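Uncharacterized protein Af_0446 (Archaeoglobus fulgidus DSM 4304, PDB 3BUT) is of unknown function but, as a LEA_2-family beta protein, possibly binds lipids or takes part in a water-stress response. Local coordinates at residues 16-27 / 66-77. The protein carries 4 engineered substitutions. Numbering follows the deposited sequence. Where two conformers were deposited one is given.
Sequences SQTEIVALAKVR and ATTLKFSLRLNN. Engineered in segment 66-77: Ala66 (natural residue Lys).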
# COMPACT_ATOMS: atom_id res chain seq x y z
N SER A 16 -9.46 -0.83 -9.12
CA SER A 16 -10.55 -0.22 -8.35
C SER A 16 -10.92 -0.99 -7.07
O SER A 16 -11.36 -0.39 -6.09
CB SER A 16 -11.80 -0.05 -9.22
OG SER A 16 -12.44 -1.29 -9.44
N GLN A 17 -10.75 -2.31 -7.09
CA GLN A 17 -11.13 -3.13 -5.94
C GLN A 17 -10.18 -4.30 -5.72
O GLN A 17 -9.67 -4.89 -6.68
CB GLN A 17 -12.57 -3.62 -6.10
CG GLN A 17 -13.34 -3.70 -4.78
CD GLN A 17 -14.82 -3.99 -4.96
OE1 GLN A 17 -15.20 -4.91 -5.69
NE2 GLN A 17 -15.66 -3.23 -4.28
N THR A 18 -9.94 -4.61 -4.45
CA THR A 18 -9.06 -5.71 -4.04
C THR A 18 -9.89 -6.76 -3.31
O THR A 18 -10.64 -6.43 -2.40
CB THR A 18 -7.93 -5.20 -3.10
OG1 THR A 18 -7.19 -4.16 -3.75
CG2 THR A 18 -6.98 -6.32 -2.69
N GLU A 19 -9.76 -8.02 -3.72
CA GLU A 19 -10.50 -9.12 -3.09
C GLU A 19 -9.58 -10.05 -2.32
O GLU A 19 -8.50 -10.41 -2.78
CB GLU A 19 -11.28 -9.92 -4.14
CG GLU A 19 -12.16 -11.04 -3.59
CD GLU A 19 -12.68 -11.97 -4.67
OE1 GLU A 19 -12.33 -11.78 -5.85
OE2 GLU A 19 -13.44 -12.90 -4.34
N ILE A 20 -10.01 -10.40 -1.11
CA ILE A 20 -9.38 -11.44 -0.34
C ILE A 20 -10.41 -12.56 -0.24
O ILE A 20 -11.58 -12.29 -0.01
CB ILE A 20 -8.95 -10.94 1.06
CG1 ILE A 20 -7.96 -9.78 0.92
CG2 ILE A 20 -8.33 -12.07 1.88
CD1 ILE A 20 -7.74 -8.97 2.20
N VAL A 21 -9.97 -13.80 -0.45
CA VAL A 21 -10.86 -14.95 -0.38
C VAL A 21 -10.47 -15.81 0.80
O VAL A 21 -9.33 -16.28 0.88
CB VAL A 21 -10.83 -15.80 -1.68
CG1 VAL A 21 -11.87 -16.91 -1.63
CG2 VAL A 21 -11.07 -14.93 -2.91
N ALA A 22 -11.41 -16.01 1.72
CA ALA A 22 -11.23 -16.93 2.83
C ALA A 22 -11.97 -18.22 2.50
O ALA A 22 -13.11 -18.17 2.04
CB ALA A 22 -11.76 -16.31 4.12
N LEU A 23 -11.31 -19.35 2.71
CA LEU A 23 -11.94 -20.66 2.51
C LEU A 23 -12.01 -21.43 3.82
O LEU A 23 -10.99 -21.89 4.33
CB LEU A 23 -11.19 -21.49 1.47
CG LEU A 23 -11.08 -20.99 0.02
CD1 LEU A 23 -10.45 -22.06 -0.84
CD2 LEU A 23 -12.44 -20.58 -0.54
N ALA A 24 -13.22 -21.56 4.35
CA ALA A 24 -13.44 -22.24 5.63
C ALA A 24 -14.05 -23.62 5.45
O ALA A 24 -15.14 -23.75 4.90
CB ALA A 24 -14.33 -21.38 6.53
N LYS A 25 -13.34 -24.64 5.91
CA LYS A 25 -13.85 -26.00 5.93
C LYS A 25 -14.69 -26.20 7.19
O LYS A 25 -14.16 -26.18 8.30
CB LYS A 25 -12.70 -27.01 5.87
CG LYS A 25 -13.11 -28.49 5.75
CD LYS A 25 -13.56 -28.86 4.33
CE LYS A 25 -13.64 -30.38 4.15
NZ LYS A 25 -14.24 -30.78 2.85
N VAL A 26 -16.00 -26.38 7.01
CA VAL A 26 -16.90 -26.60 8.14
C VAL A 26 -17.49 -28.01 8.11
O VAL A 26 -17.82 -28.53 7.06
CB VAL A 26 -18.04 -25.55 8.22
CG1 VAL A 26 -17.47 -24.17 8.48
CG2 VAL A 26 -18.88 -25.55 6.97
N ARG A 27 -17.58 -28.62 9.28
CA ARG A 27 -18.25 -29.90 9.44
C ARG A 27 -19.54 -29.69 10.23
O ARG A 27 -19.53 -29.09 11.30
CB ARG A 27 -17.32 -30.91 10.12
CG ARG A 27 -17.94 -32.28 10.35
CD ARG A 27 -16.89 -33.36 10.40
NE ARG A 27 -16.44 -33.76 9.07
CZ ARG A 27 -16.93 -34.79 8.38
NH1 ARG A 27 -17.89 -35.55 8.90
NH2 ARG A 27 -16.46 -35.05 7.17
N ALA A 66 -19.02 -32.42 5.55
CA ALA A 66 -18.09 -31.29 5.58
C ALA A 66 -18.12 -30.53 4.26
O ALA A 66 -18.21 -31.14 3.19
CB ALA A 66 -16.68 -31.77 5.91
N THR A 67 -18.03 -29.21 4.34
CA THR A 67 -18.17 -28.32 3.18
C THR A 67 -17.17 -27.17 3.28
O THR A 67 -16.99 -26.60 4.35
CB THR A 67 -19.61 -27.73 3.12
OG1 THR A 67 -20.55 -28.80 2.96
CG2 THR A 67 -19.79 -26.76 1.96
N THR A 68 -16.51 -26.84 2.18
CA THR A 68 -15.70 -25.63 2.13
C THR A 68 -16.59 -24.44 1.79
O THR A 68 -17.27 -24.43 0.77
CB THR A 68 -14.52 -25.76 1.14
OG1 THR A 68 -13.68 -26.83 1.57
CG2 THR A 68 -13.69 -24.48 1.08
N LEU A 69 -16.61 -23.46 2.70
CA LEU A 69 -17.32 -22.20 2.49
C LEU A 69 -16.37 -21.12 2.00
O LEU A 69 -15.24 -21.04 2.48
CB LEU A 69 -17.98 -21.72 3.78
CG LEU A 69 -18.87 -22.63 4.63
CD1 LEU A 69 -19.46 -21.81 5.76
CD2 LEU A 69 -19.97 -23.30 3.82
N LYS A 70 -16.85 -20.29 1.08
CA LYS A 70 -16.06 -19.21 0.48
C LYS A 70 -16.59 -17.84 0.90
O LYS A 70 -17.78 -17.53 0.71
CB LYS A 70 -16.04 -19.34 -1.05
CG LYS A 70 -15.54 -18.12 -1.82
CD LYS A 70 -15.87 -18.23 -3.31
CE LYS A 70 -16.19 -16.88 -3.94
NZ LYS A 70 -14.99 -16.04 -4.23
N PHE A 71 -15.71 -17.02 1.47
CA PHE A 71 -16.03 -15.66 1.88
C PHE A 71 -15.19 -14.68 1.05
O PHE A 71 -13.96 -14.69 1.10
CB PHE A 71 -15.78 -15.48 3.39
CG PHE A 71 -16.54 -16.44 4.26
CD1 PHE A 71 -17.87 -16.20 4.60
CD2 PHE A 71 -15.94 -17.60 4.74
CE1 PHE A 71 -18.59 -17.09 5.39
CE2 PHE A 71 -16.64 -18.50 5.53
CZ PHE A 71 -17.97 -18.24 5.86
N SER A 72 -15.87 -13.87 0.26
CA SER A 72 -15.23 -12.88 -0.58
C SER A 72 -15.22 -11.54 0.13
O SER A 72 -16.27 -10.94 0.34
CB SER A 72 -15.96 -12.77 -1.92
OG SER A 72 -15.38 -11.78 -2.74
N LEU A 73 -14.03 -11.09 0.52
CA LEU A 73 -13.89 -9.84 1.24
C LEU A 73 -13.31 -8.79 0.32
O LEU A 73 -12.15 -8.88 -0.07
CB LEU A 73 -12.98 -10.03 2.46
CG LEU A 73 -13.07 -11.34 3.25
CD1 LEU A 73 -11.93 -11.45 4.24
CD2 LEU A 73 -14.41 -11.47 3.97
N ARG A 74 -14.13 -7.81 -0.05
CA ARG A 74 -13.72 -6.79 -1.01
C ARG A 74 -13.39 -5.46 -0.35
O ARG A 74 -14.12 -4.98 0.52
CB ARG A 74 -14.79 -6.59 -2.09
CG ARG A 74 -14.98 -7.80 -3.00
CD ARG A 74 -16.22 -7.64 -3.87
NE ARG A 74 -16.72 -8.93 -4.35
CZ ARG A 74 -17.55 -9.72 -3.68
NH1 ARG A 74 -17.93 -10.88 -4.21
NH2 ARG A 74 -17.99 -9.38 -2.48
N LEU A 75 -12.27 -4.87 -0.77
CA LEU A 75 -11.83 -3.58 -0.27
C LEU A 75 -11.94 -2.51 -1.35
O LEU A 75 -11.28 -2.60 -2.39
CB LEU A 75 -10.38 -3.65 0.23
CG LEU A 75 -10.00 -4.59 1.36
CD1 LEU A 75 -9.51 -5.91 0.82
CD2 LEU A 75 -8.91 -3.94 2.17
N ASN A 76 -12.78 -1.52 -1.09
CA ASN A 76 -12.83 -0.30 -1.89
C ASN A 76 -11.55 0.50 -1.62
O ASN A 76 -11.25 0.82 -0.46
CB ASN A 76 -14.09 0.50 -1.54
CG ASN A 76 -14.15 1.87 -2.23
OD1 ASN A 76 -14.31 2.89 -1.56
ND2 ASN A 76 -14.02 1.88 -3.55
N ASN A 77 -10.81 0.82 -2.67
CA ASN A 77 -9.51 1.46 -2.53
C ASN A 77 -9.56 2.91 -2.04
O ASN A 77 -8.59 3.42 -1.49
CB ASN A 77 -8.73 1.38 -3.84
CG ASN A 77 -8.65 -0.04 -4.38
OD1 ASN A 77 -8.37 -0.98 -3.65
ND2 ASN A 77 -8.91 -0.19 -5.68
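Glu19 reaches diagonally across the strand pair to Ser72, whose OG donates to Glu19 OE2 at 2.8 Å, arriving from above the carboxylate plane. In one modelled conformer Lys70 NZ also comes within 3.5 Å of Glu19 OE2, a long and doubtful salt bridge. Glu19 CG lies anti to its backbone N (chi1 -176°) and the chain runs on extended, which carries the carboxylate to the serine; its OE1 accepts from Val12 N. With an alanine here the Ser72 hydroxyl would probably lose its acceptor, and Val12 N its side-chain partner. Ser72 OG also sits over the centre of the Arg74 guanidinium, while Gln17 OE1 meets Arg74 CD at 3.4 Å.

The other face is mostly apolar, with Thr18 and Thr67 near its two ends. Ile20 CD1 touches Leu75 CD1 at 3.8 Å, Ala24 CB lies at the edge of the Phe71 ring, in its plane, 3.8 Å from CE2, and Val26 CG2 packs on Leu69 CG at 3.7 Å.

Ten backbone hydrogen bonds, from the Thr18-Leu75 pair to Val26-Thr67, hold the antiparallel ladder. Strand 17-27 is central in its three-stranded sheet, with strand 3-10 along its other edge. This mostly apolar face looks onto the second sheet of the sandwich, where Phe71 packs edge-to-face with Tyr39 and Leu73 covers Ile100, while Leu69 rests on Val59 of strand 48-61.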